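Local coordinates for protein gamma-D-glutamyl-L-lysine dipeptidyl-peptidase (Bacillus cereus ATCC 10987, PDB 3H41) that probably cleaves gamma-D-glutamyl-L-lysine bonds in murein peptides of the bacterial cell wall as a cysteine peptidase, releasing L-Ala-gamma-D-Glu, at residues Lys51-Leu54 with Asn58-Glu61; Gln87-Pro90 with Gly95-Gly98; Pro125-Tyr130 with Lys172-Phe177; Val267-Met272 with Pro297-Glu302. All blocks are in the same frame, centred on the assembly; numbering follows the deposited sequence. Where two conformers were deposited one is given.

Contact 1 of 4, residues Lys51-Leu54 with Asn58-Glu61; sequences KLWL and NKLE. With ALA (alanine), chain B.
The side chain of Lys-59 lies over the six-membered ring of Trp-53. Its CG sits over that face, 3.7 Å from the centroid of the Trp-53 benzo ring and 15° off the ring normal. This is a CH-pi contact. CD and CE run on past the rim at CH2 and CZ2, and Lys-59 CE ends 3.5 Å from Trp-53 CZ2. The Trp-53 side chain is set for this by its first torsion, with CG opposite the backbone N (chi1 177°). Lys-59 does not reach out straight. It bends at chi2 (-73°) and again at the last torsion, so the chain passes over the benzo ring and along its rim while NZ turns back to the carbonyl O of Ala-57, to which it is hydrogen-bonded.

The backbone here forms a Schellman motif that ends helix 48-56. Lys-59 N donates to Leu-54 O at 2.9 Å in a nearly straight bond. Asn-58 is the C-prime residue and has the positive phi that the motif needs. It closes the inner bond, from its N to Thr-55 O.

Two buried leucines meet next to this turn. Leu-60 CD1 packs between the two methyls of Leu-54, 3.9 Å from Leu-54 CD2 and 4.0 Å from Leu-54 CD1. Thr-17 and Trp-19 of strand 15-19 also touch Leu-60.

From the turn the chain enters strand 60-65, which lines the substrate pocket. Glu-61 O accepts a hydrogen bond from N of the bound alanine at 2.7 Å. Asp-234 is a second partner of the ligand. The Glu-61 carboxylate forms a salt bridge with Arg-91. Leu-60 O lies 3.8 Å from the alanine CB.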
loop_
_atom_site.group_PDB
_atom_site.type_symbol
_atom_site.label_atom_id
_atom_site.label_comp_id
_atom_site.label_asym_id
_atom_site.label_seq_id
_atom_site.Cartn_x
_atom_site.Cartn_y
_atom_site.Cartn_z
ATOM N N LYS A 51 -1.734 -18.506 -3.848
ATOM C CA LYS A 51 -1.096 -17.203 -3.763
ATOM C C LYS A 51 -0.127 -16.994 -4.921
ATOM O O LYS A 51 -0.084 -15.902 -5.541
ATOM C CB LYS A 51 -0.369 -17.060 -2.422
ATOM C CG LYS A 51 -1.290 -16.888 -1.237
ATOM C CD LYS A 51 -0.510 -16.713 0.062
ATOM C CE LYS A 51 -1.484 -16.461 1.245
ATOM N NZ LYS A 51 -0.731 -16.599 2.551
ATOM N N LEU A 52 0.652 -18.027 -5.231
ATOM C CA LEU A 52 1.674 -17.918 -6.306
ATOM C C LEU A 52 1.077 -17.706 -7.679
ATOM O O LEU A 52 1.668 -17.026 -8.511
ATOM C CB LEU A 52 2.608 -19.134 -6.325
ATOM C CG LEU A 52 3.552 -19.244 -5.115
ATOM C CD1 LEU A 52 4.255 -20.609 -5.077
ATOM C CD2 LEU A 52 4.587 -18.084 -5.115
ATOM N N TRP A 53 -0.108 -18.265 -7.909
ATOM C CA TRP A 53 -0.856 -18.018 -9.161
ATOM C C TRP A 53 -1.066 -16.547 -9.500
ATOM O O TRP A 53 -1.005 -16.149 -10.660
ATOM C CB TRP A 53 -2.208 -18.672 -9.064
ATOM C CG TRP A 53 -3.138 -18.471 -10.239
ATOM C CD1 TRP A 53 -3.160 -19.225 -11.381
ATOM C CD2 TRP A 53 -4.250 -17.547 -10.350
ATOM N NE1 TRP A 53 -4.182 -18.831 -12.198
ATOM C CE2 TRP A 53 -4.871 -17.799 -11.604
ATOM C CE3 TRP A 53 -4.775 -16.546 -9.525
ATOM C CZ2 TRP A 53 -6.007 -17.065 -12.063
ATOM C CZ3 TRP A 53 -5.915 -15.816 -9.964
ATOM C CH2 TRP A 53 -6.507 -16.082 -11.229
ATOM N N LEU A 54 -1.314 -15.742 -8.470
ATOM C CA LEU A 54 -1.426 -14.280 -8.657
ATOM C C LEU A 54 -0.233 -13.674 -9.377
ATOM O O LEU A 54 -0.420 -12.856 -10.284
ATOM C CB LEU A 54 -1.669 -13.591 -7.310
ATOM C CG LEU A 54 -2.982 -14.020 -6.644
ATOM C CD1 LEU A 54 -3.010 -13.534 -5.169
ATOM C CD2 LEU A 54 -4.160 -13.478 -7.455
ATOM N N ASN A 58 0.353 -13.698 -13.774
ATOM C CA ASN A 58 0.377 -12.235 -13.965
ATOM C C ASN A 58 -1.010 -11.585 -13.872
ATOM O O ASN A 58 -1.543 -10.995 -14.841
ATOM C CB ASN A 58 1.054 -11.910 -15.296
ATOM C CG ASN A 58 1.347 -10.425 -15.466
ATOM O OD1 ASN A 58 1.600 -9.697 -14.498
ATOM N ND2 ASN A 58 1.327 -9.972 -16.719
ATOM N N LYS A 59 -1.614 -11.734 -12.705
ATOM C CA LYS A 59 -3.021 -11.395 -12.501
ATOM C C LYS A 59 -3.300 -10.016 -11.913
ATOM O O LYS A 59 -4.380 -9.484 -12.152
ATOM C CB LYS A 59 -3.721 -12.434 -11.642
ATOM C CG LYS A 59 -3.927 -13.765 -12.355
ATOM C CD LYS A 59 -5.046 -13.630 -13.415
ATOM C CE LYS A 59 -4.983 -14.757 -14.441
ATOM N NZ LYS A 59 -3.978 -14.444 -15.462
ATOM N N LEU A 60 -2.384 -9.511 -11.091
ATOM C CA LEU A 60 -2.578 -8.290 -10.301
ATOM C C LEU A 60 -1.630 -7.147 -10.647
ATOM O O LEU A 60 -0.498 -7.343 -11.092
ATOM C CB LEU A 60 -2.411 -8.594 -8.815
ATOM C CG LEU A 60 -3.294 -9.687 -8.205
ATOM C CD1 LEU A 60 -3.084 -9.823 -6.655
ATOM C CD2 LEU A 60 -4.792 -9.521 -8.560
ATOM N N GLU A 61 -2.106 -5.942 -10.364
ATOM C CA GLU A 61 -1.372 -4.719 -10.625
ATOM C C GLU A 61 -0.938 -4.043 -9.349
ATOM O O GLU A 61 0.237 -3.774 -9.167
ATOM C CB GLU A 61 -2.262 -3.768 -11.420
ATOM C CG GLU A 61 -2.560 -4.236 -12.832
ATOM C CD GLU A 61 -1.386 -4.050 -13.786
ATOM O OE1 GLU A 61 -0.214 -3.890 -13.342
ATOM O OE2 GLU A 61 -1.648 -4.067 -15.007
HETATM N N ALA B . 2.907 -4.097 -9.508
HETATM C CA ALA B . 3.326 -5.244 -8.587
HETATM C C ALA B . 4.783 -5.619 -8.830
HETATM O O ALA B . 5.297 -5.442 -9.943
HETATM C CB ALA B . 2.452 -6.473 -8.817
#

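Contact 2 of 4, residues Gln87-Pro90 with Gly95-Gly98; sequences QPTP and GYPG
Thr-89 and Gln-87 pack against Tyr-96 where the loop after strand 79-84 returns into strand 96-101. Both segments belong to the first SH3-type domain, and Tyr-96, at the start of strand 96-101, belongs to the substrate site. Tyr-96 binds substrate, and its side chain touches the bound alanine.

The contact between the segments is made by van der Waals packing. Thr-89 meets the CD2 and CE2 atoms of the ring, its methyl coming in obliquely, and the two side chains run at about a right angle. Its CG2 is 3.6 Å from Tyr-96 CD2, and its CB is 3.8 Å from Tyr-96 CE2. The methyl also lies 4.1 Å from Pro-97 CD. Gln-87 packs nearer the root of the ring, with its CB 3.8 Å from Tyr-96 CB. Its amide plane is turned 66° from the ring plane. Gln-87 O lies at the ring edge, in the ring plane.

The polar ends are held by partners outside the two segments. The Gln-87 amide uses both ends: OE1 bonds to Thr-62 OG1, and NE2 bonds to Gln-63 O. This ties the loop to strand 60-65 and fixes the amide's rotation. Thr-89 has OG1 opposite its backbone N (chi1 168°), where it bonds to Arg-91 N. That leaves CG2 for the ring. At the far end of the ring, Tyr-96 OH is hydrogen-bonded to Asp-234 OD2.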
loop_
_atom_site.group_PDB
_atom_site.type_symbol
_atom_site.label_atom_id
_atom_site.label_comp_id
_atom_site.label_asym_id
_atom_site.label_seq_id
_atom_site.Cartn_x
_atom_site.Cartn_y
_atom_site.Cartn_z
ATOM N N GLN A 87 0.479 6.616 -6.986
ATOM C CA GLN A 87 1.304 5.446 -7.155
ATOM C C GLN A 87 2.093 5.596 -8.439
ATOM O O GLN A 87 1.656 5.173 -9.509
ATOM C CB GLN A 87 0.444 4.183 -7.133
ATOM C CG GLN A 87 -0.173 3.924 -5.748
ATOM C CD GLN A 87 -0.776 2.532 -5.626
ATOM O OE1 GLN A 87 -0.689 1.721 -6.556
ATOM N NE2 GLN A 87 -1.426 2.260 -4.487
ATOM N N PRO A 88 3.258 6.244 -8.349
ATOM C CA PRO A 88 3.971 6.551 -9.605
ATOM C C PRO A 88 4.459 5.319 -10.377
ATOM O O PRO A 88 4.856 4.312 -9.779
ATOM C CB PRO A 88 5.155 7.389 -9.133
ATOM C CG PRO A 88 4.713 7.970 -7.821
ATOM C CD PRO A 88 3.922 6.859 -7.192
ATOM N N THR A 89 4.350 5.388 -11.698
ATOM C CA THR A 89 4.835 4.334 -12.568
ATOM C C THR A 89 5.198 4.948 -13.926
ATOM O O THR A 89 4.506 5.853 -14.390
ATOM C CB THR A 89 3.790 3.226 -12.777
ATOM O OG1 THR A 89 4.202 2.370 -13.855
ATOM C CG2 THR A 89 2.370 3.796 -13.017
ATOM N N PRO A 90 6.279 4.465 -14.552
ATOM C CA PRO A 90 6.569 4.923 -15.925
ATOM C C PRO A 90 5.518 4.487 -16.942
ATOM O O PRO A 90 5.539 4.986 -18.062
ATOM C CB PRO A 90 7.916 4.255 -16.263
ATOM C CG PRO A 90 8.023 3.102 -15.334
ATOM C CD PRO A 90 7.290 3.527 -14.058
ATOM N N GLY A 95 -1.387 7.819 -13.207
ATOM C CA GLY A 95 -1.576 6.890 -12.098
ATOM C C GLY A 95 -1.323 5.447 -12.496
ATOM O O GLY A 95 -1.090 5.148 -13.671
ATOM N N TYR A 96 -1.409 4.565 -11.505
ATOM C CA TYR A 96 -1.130 3.146 -11.689
ATOM C C TYR A 96 -2.342 2.471 -12.265
ATOM O O TYR A 96 -3.432 2.556 -11.699
ATOM C CB TYR A 96 -0.714 2.459 -10.361
ATOM C CG TYR A 96 0.186 1.279 -10.629
ATOM C CD1 TYR A 96 -0.336 0.093 -11.100
ATOM C CD2 TYR A 96 1.570 1.360 -10.465
ATOM C CE1 TYR A 96 0.458 -0.964 -11.371
ATOM C CE2 TYR A 96 2.388 0.274 -10.757
ATOM C CZ TYR A 96 1.808 -0.892 -11.218
ATOM O OH TYR A 96 2.538 -2.010 -11.549
ATOM N N PRO A 97 -2.175 1.800 -13.412
ATOM C CA PRO A 97 -3.332 1.246 -14.087
ATOM C C PRO A 97 -3.739 -0.144 -13.614
ATOM O O PRO A 97 -2.900 -0.947 -13.205
ATOM C CB PRO A 97 -2.875 1.196 -15.519
ATOM C CG PRO A 97 -1.444 0.828 -15.397
ATOM C CD PRO A 97 -0.959 1.664 -14.232
ATOM N N GLY A 98 -5.028 -0.417 -13.692
ATOM C CA GLY A 98 -5.530 -1.758 -13.506
ATOM C C GLY A 98 -7.036 -1.816 -13.448
ATOM O O GLY A 98 -7.683 -0.811 -13.426
#

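Contact 3 of 4, residues Pro125-Tyr130 with Lys172-Phe177; sequences PTAILY and KNDGTF
Ala-127 and Asp-174 make the direct contact. The methyl of Ala-127 points at the other segment and rests against the base of the carboxylate. Ala-127 CB is 3.5 Å from Asp-174 CG and 3.6 Å from Asp-174 CB. Both carboxylate oxygens are a little farther from the methyl. The aspartate is aimed here by its first torsion, with CG opposite its own carbonyl carbon (chi1 -76°). This tight part is small, and no direct hydrogen bond joins the two segments.

Water fills the looser side. Three molecules link the carboxylate to the backbone of strand 126-131. The first donates to Thr-126 O and to Asp-174 OD1, each at 2.8 Å. The second accepts from Ile-128 N at 3.0 Å and donates to Asp-174 OD2. The third donates to Ile-128 O at 2.8 Å and also to Asp-174 OD2. OD2 therefore takes two water bonds and OD1 one. Together the waters serve backbone groups on both sides of Ala-127 along the strand, and these bridges probably restrain the carboxylate. The side chain of Asp-174 also touches Lys-124.

Asp-174 closes the short 3-10 turn 172-174, and the chain then enters strand 175-178. Strands 126-131 and 175-178 belong to one antiparallel sheet but are not neighbours in it. A 3-10 turn just before the last strand is a common feature of the SH3 fold, and this is the second SH3-type domain of the protein.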
loop_
_atom_site.group_PDB
_atom_site.type_symbol
_atom_site.label_atom_id
_atom_site.label_comp_id
_atom_site.label_asym_id
_atom_site.label_seq_id
_atom_site.Cartn_x
_atom_site.Cartn_y
_atom_site.Cartn_z
ATOM N N PRO A 125 -1.091 -1.001 12.008
ATOM C CA PRO A 125 -1.166 -1.879 10.815
ATOM C C PRO A 125 -2.560 -1.984 10.193
ATOM O O PRO A 125 -2.739 -1.854 8.979
ATOM C CB PRO A 125 -0.704 -3.231 11.366
ATOM C CG PRO A 125 0.251 -2.844 12.487
ATOM C CD PRO A 125 -0.409 -1.663 13.146
ATOM N N THR A 126 -3.547 -2.236 11.041
ATOM C CA THR A 126 -4.924 -1.938 10.695
ATOM C C THR A 126 -5.592 -1.323 11.937
ATOM O O THR A 126 -5.049 -1.375 13.049
ATOM C CB THR A 126 -5.734 -3.166 10.253
ATOM O OG1 THR A 126 -5.912 -4.086 11.343
ATOM C CG2 THR A 126 -5.103 -3.876 9.026
ATOM N N ALA A 127 -6.761 -0.744 11.735
ATOM C CA ALA A 127 -7.541 -0.194 12.858
ATOM C C ALA A 127 -8.996 -0.280 12.513
ATOM O O ALA A 127 -9.325 -0.343 11.329
ATOM C CB ALA A 127 -7.161 1.292 13.086
ATOM N N ILE A 128 -9.868 -0.223 13.526
ATOM C CA ILE A 128 -11.331 -0.190 13.317
ATOM C C ILE A 128 -11.880 1.255 13.305
ATOM O O ILE A 128 -11.635 2.042 14.215
ATOM C CB ILE A 128 -12.093 -1.072 14.349
ATOM C CG1 ILE A 128 -11.483 -2.480 14.408
ATOM C CG2 ILE A 128 -13.699 -1.151 14.027
ATOM C CD1 ILE A 128 -11.462 -3.235 13.068
ATOM N N LEU A 129 -12.600 1.576 12.227
ATOM C CA LEU A 129 -13.415 2.799 12.121
ATOM C C LEU A 129 -14.841 2.442 12.458
ATOM O O LEU A 129 -15.342 1.412 11.968
ATOM C CB LEU A 129 -13.400 3.335 10.686
ATOM C CG LEU A 129 -12.224 4.144 10.223
ATOM C CD1 LEU A 129 -12.431 4.533 8.788
ATOM C CD2 LEU A 129 -12.120 5.360 11.090
ATOM N N TYR A 130 -15.502 3.286 13.256
ATOM C CA TYR A 130 -16.910 3.097 13.660
ATOM C C TYR A 130 -17.762 4.135 12.971
ATOM O O TYR A 130 -17.531 5.319 13.148
ATOM C CB TYR A 130 -17.096 3.227 15.188
ATOM C CG TYR A 130 -16.155 2.277 15.907
ATOM C CD1 TYR A 130 -16.471 0.921 16.031
ATOM C CD2 TYR A 130 -14.937 2.710 16.392
ATOM C CE1 TYR A 130 -15.603 0.041 16.642
ATOM C CE2 TYR A 130 -14.036 1.808 16.986
ATOM C CZ TYR A 130 -14.394 0.477 17.106
ATOM O OH TYR A 130 -13.563 -0.447 17.685
ATOM N N LYS A 172 -7.939 7.749 19.055
ATOM C CA LYS A 172 -6.764 8.572 18.810
ATOM C C LYS A 172 -5.443 7.810 18.693
ATOM O O LYS A 172 -4.525 8.264 18.012
ATOM C CB LYS A 172 -6.622 9.577 19.939
ATOM C CG LYS A 172 -7.383 10.816 19.716
ATOM C CD LYS A 172 -7.188 11.720 20.937
ATOM C CE LYS A 172 -7.195 13.141 20.543
ATOM N NZ LYS A 172 -7.491 14.009 21.714
ATOM N N ASN A 173 -5.315 6.704 19.414
ATOM C CA ASN A 173 -4.091 5.928 19.370
ATOM C C ASN A 173 -3.926 5.195 18.017
ATOM O O ASN A 173 -2.841 4.662 17.732
ATOM C CB ASN A 173 -4.069 4.893 20.485
ATOM C CG ASN A 173 -3.773 5.495 21.854
ATOM O OD1 ASN A 173 -3.013 6.460 21.983
ATOM N ND2 ASN A 173 -4.361 4.902 22.893
ATOM N N ASP A 174 -4.995 5.115 17.223
ATOM C CA ASP A 174 -4.936 4.435 15.921
ATOM C C ASP A 174 -4.559 5.339 14.771
ATOM O O ASP A 174 -4.432 4.864 13.642
ATOM C CB ASP A 174 -6.264 3.763 15.571
ATOM C CG ASP A 174 -6.503 2.476 16.334
ATOM O OD1 ASP A 174 -5.518 1.766 16.629
ATOM O OD2 ASP A 174 -7.686 2.159 16.613
ATOM N N GLY A 175 -4.392 6.632 15.018
ATOM C CA GLY A 175 -4.127 7.567 13.928
ATOM C C GLY A 175 -3.395 8.810 14.375
ATOM O O GLY A 175 -3.159 9.021 15.578
ATOM N N THR A 176 -3.044 9.630 13.390
ATOM C CA THR A 176 -2.332 10.892 13.563
ATOM C C THR A 176 -2.955 11.885 12.600
ATOM O O THR A 176 -3.265 11.478 11.485
ATOM C CB THR A 176 -0.859 10.686 13.117
ATOM O OG1 THR A 176 -0.235 9.686 13.945
ATOM C CG2 THR A 176 -0.064 11.984 13.148
ATOM N N PHE A 177 -3.068 13.164 12.940
ATOM C CA PHE A 177 -3.517 14.068 11.885
ATOM C C PHE A 177 -2.420 14.943 11.322
ATOM O O PHE A 177 -1.414 15.206 11.977
ATOM C CB PHE A 177 -4.814 14.832 12.209
ATOM C CG PHE A 177 -4.628 16.059 13.019
ATOM C CD1 PHE A 177 -4.388 17.272 12.404
ATOM C CD2 PHE A 177 -4.748 16.003 14.405
ATOM C CE1 PHE A 177 -4.239 18.417 13.146
ATOM C CE2 PHE A 177 -4.605 17.141 15.168
ATOM C CZ PHE A 177 -4.353 18.359 14.540
HETATM O O HOH W 1 -5.339 -0.870 15.803
HETATM O O HOH W 2 -8.704 -0.401 16.241
HETATM O O HOH W 3 -10.396 2.673 16.639
#

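Contact 4 of 4, residues Val267-Met272 with Pro297-Glu302; sequences VHHVAM and PGYIEE. With DGL (D-glutamic acid), chain C.
His-268 NE2 donates to Glu-302 OE1 at 2.6 Å. The N-H...O angle is 145°, so the bond is short but bent. It meets OE1 on the syn side but tilted out of the carboxylate plane, and the ring and carboxylate planes stand nearly perpendicular. His-268 CG sits between the backbone N and the carbonyl carbon (chi1 66°), which sends the ring across to the carboxylate. His-268 O is 3.0 Å from CD of the bound D-glutamate.

Beside this pair, Tyr-299 turns its edge toward the face of His-269 in an offset edge-to-face contact. The planes are at 64°, and Tyr-299 CE1 is 3.6 Å from His-269 CD2.

In the next shell, His-268 stacks on His-260, and Tyr-299 meets Phe-258 edge-to-face. Both histidines form backbone hydrogen bonds with Phe-258, a classic beta bulge in strand 267-275. Glu-302 is tied to Ala-259 through the backbone.

His-269 is inferred to be the catalytic proton acceptor, and its NE2 is hydrogen-bonded to His-281 ND1, also inferred to be catalytic. This leaves ND1 near position 216, the inferred nucleophile Cys-216, present here as cysteinesulfonic acid. The arrangement is consistent with a Cys-His-His site as in this peptidase family.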
loop_
_atom_site.group_PDB
_atom_site.type_symbol
_atom_site.label_atom_id
_atom_site.label_comp_id
_atom_site.label_asym_id
_atom_site.label_seq_id
_atom_site.Cartn_x
_atom_site.Cartn_y
_atom_site.Cartn_z
ATOM N N VAL A 267 15.307 -6.002 -12.197
ATOM C CA VAL A 267 15.128 -5.904 -10.748
ATOM C C VAL A 267 13.865 -6.648 -10.425
ATOM O O VAL A 267 12.881 -6.470 -11.118
ATOM C CB VAL A 267 14.999 -4.433 -10.335
ATOM C CG1 VAL A 267 14.437 -4.273 -8.874
ATOM C CG2 VAL A 267 16.334 -3.789 -10.472
ATOM N N HIS A 268 13.905 -7.509 -9.412
ATOM C CA HIS A 268 12.692 -8.168 -8.935
ATOM C C HIS A 268 12.539 -8.221 -7.412
ATOM O O HIS A 268 11.633 -8.880 -6.938
ATOM C CB HIS A 268 12.605 -9.604 -9.493
ATOM C CG HIS A 268 13.671 -10.516 -8.972
ATOM N ND1 HIS A 268 13.415 -11.512 -8.054
ATOM C CD2 HIS A 268 15.004 -10.558 -9.210
ATOM C CE1 HIS A 268 14.539 -12.151 -7.776
ATOM N NE2 HIS A 268 15.520 -11.589 -8.457
ATOM N N HIS A 269 13.398 -7.564 -6.642
ATOM C CA HIS A 269 13.204 -7.514 -5.194
ATOM C C HIS A 269 13.770 -6.225 -4.626
ATOM O O HIS A 269 14.754 -5.683 -5.139
ATOM C CB HIS A 269 13.816 -8.745 -4.485
ATOM C CG HIS A 269 13.537 -8.774 -3.014
ATOM N ND1 HIS A 269 12.262 -8.928 -2.509
ATOM C CD2 HIS A 269 14.343 -8.588 -1.942
ATOM C CE1 HIS A 269 12.307 -8.876 -1.189
ATOM N NE2 HIS A 269 13.555 -8.656 -0.821
ATOM N N VAL A 270 13.137 -5.741 -3.560
ATOM C CA VAL A 270 13.597 -4.566 -2.866
ATOM C C VAL A 270 13.433 -4.815 -1.369
ATOM O O VAL A 270 12.462 -5.489 -0.929
ATOM C CB VAL A 270 12.874 -3.298 -3.307
ATOM C CG1 VAL A 270 11.338 -3.432 -3.146
ATOM C CG2 VAL A 270 13.448 -2.035 -2.582
ATOM N N ALA A 271 14.404 -4.318 -0.616
ATOM C CA ALA A 271 14.392 -4.391 0.840
ATOM C C ALA A 271 14.894 -3.050 1.406
ATOM O O ALA A 271 15.423 -2.235 0.685
ATOM C CB ALA A 271 15.266 -5.571 1.300
HETATM N N MSE A 272 14.664 -2.776 2.679
HETATM C CA MSE A 272 15.220 -1.565 3.295
HETATM C C MSE A 272 16.291 -1.935 4.281
HETATM O O MSE A 272 16.067 -2.774 5.159
HETATM C CB MSE A 272 14.110 -0.775 4.051
HETATM C CG MSE A 272 14.584 0.546 4.569
HETATM SE SE MSE A 272 13.133 1.636 5.285
HETATM C CE MSE A 272 12.552 0.433 6.611
ATOM N N PRO A 297 22.457 -15.998 1.393
ATOM C CA PRO A 297 22.590 -16.723 0.112
ATOM C C PRO A 297 21.418 -16.459 -0.784
ATOM O O PRO A 297 20.275 -16.552 -0.323
ATOM C CB PRO A 297 22.579 -18.208 0.532
ATOM C CG PRO A 297 23.196 -18.195 1.876
ATOM C CD PRO A 297 22.794 -16.864 2.541
ATOM N N GLY A 298 21.700 -16.140 -2.043
ATOM C CA GLY A 298 20.683 -15.802 -3.010
ATOM C C GLY A 298 20.671 -14.298 -3.147
ATOM O O GLY A 298 20.972 -13.722 -4.232
ATOM N N TYR A 299 20.359 -13.639 -2.036
ATOM C CA TYR A 299 20.260 -12.202 -2.074
ATOM C C TYR A 299 21.589 -11.568 -2.428
ATOM O O TYR A 299 21.677 -10.696 -3.288
ATOM C CB TYR A 299 19.735 -11.686 -0.737
ATOM C CG TYR A 299 18.293 -12.057 -0.508
ATOM C CD1 TYR A 299 17.278 -11.226 -0.939
ATOM C CD2 TYR A 299 17.945 -13.227 0.171
ATOM C CE1 TYR A 299 15.961 -11.543 -0.722
ATOM C CE2 TYR A 299 16.602 -13.546 0.398
ATOM C CZ TYR A 299 15.638 -12.684 -0.038
ATOM O OH TYR A 299 14.323 -12.939 0.150
ATOM N N ILE A 300 22.637 -12.006 -1.777
ATOM C CA ILE A 300 23.903 -11.329 -1.936
ATOM C C ILE A 300 24.443 -11.405 -3.369
ATOM O O ILE A 300 25.000 -10.421 -3.858
ATOM C CB ILE A 300 24.874 -11.766 -0.836
ATOM C CG1 ILE A 300 26.001 -10.733 -0.662
ATOM C CG2 ILE A 300 25.357 -13.204 -1.066
ATOM C CD1 ILE A 300 25.496 -9.246 -0.490
ATOM N N GLU A 301 24.209 -12.525 -4.071
ATOM C CA GLU A 301 24.659 -12.696 -5.446
ATOM C C GLU A 301 23.885 -11.839 -6.431
ATOM O O GLU A 301 24.392 -11.533 -7.525
ATOM C CB GLU A 301 24.557 -14.171 -5.901
ATOM C CG GLU A 301 25.538 -15.124 -5.228
ATOM C CD GLU A 301 25.061 -15.655 -3.852
ATOM O OE1 GLU A 301 23.950 -15.265 -3.403
ATOM O OE2 GLU A 301 25.790 -16.479 -3.232
ATOM N N GLU A 302 22.661 -11.461 -6.052
ATOM C CA GLU A 302 21.770 -10.671 -6.908
ATOM C C GLU A 302 21.746 -9.160 -6.558
ATOM O O GLU A 302 21.000 -8.396 -7.190
ATOM C CB GLU A 302 20.349 -11.243 -6.852
ATOM C CG GLU A 302 20.155 -12.552 -7.643
ATOM C CD GLU A 302 18.728 -12.850 -8.006
ATOM O OE1 GLU A 302 17.802 -12.238 -7.423
ATOM O OE2 GLU A 302 18.530 -13.705 -8.907
HETATM N N DGL C . 5.457 -6.143 -7.805
HETATM C CA DGL C . 6.827 -6.626 -7.991
HETATM C C DGL C . 7.764 -5.505 -8.333
HETATM O O DGL C . 8.785 -5.699 -9.006
HETATM C CB DGL C . 7.305 -7.348 -6.720
HETATM C CG DGL C . 8.674 -8.039 -6.865
HETATM C CD DGL C . 8.870 -8.863 -8.136
HETATM O OE1 DGL C . 8.847 -10.101 -8.015
HETATM O OE2 DGL C . 9.096 -8.313 -9.250
HETATM O OXT DGL C . 7.552 -4.369 -7.890
#

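Overall arrangement
The four contacts follow one another along the chain, each closing before the next opens. Contacts 1 and 2 have centres about 17 Å apart and touch where Glu-61 meets Tyr-96, Pro-97 and Gly-98. Both supply substrate-binding residues from the side of the first SH3-type domain. Contact 4 lies in the NlpC/P60 domain, its centre about 20 Å from that of contact 1 and about 24 Å from that of contact 2. The bound alanine and D-glutamate lie between these parts, so the substrate site is built across two domains. Contact 3 belongs to the second SH3-type domain. Its centre is about 27 to 33 Å from the others, away from the substrate site and the catalytic residues.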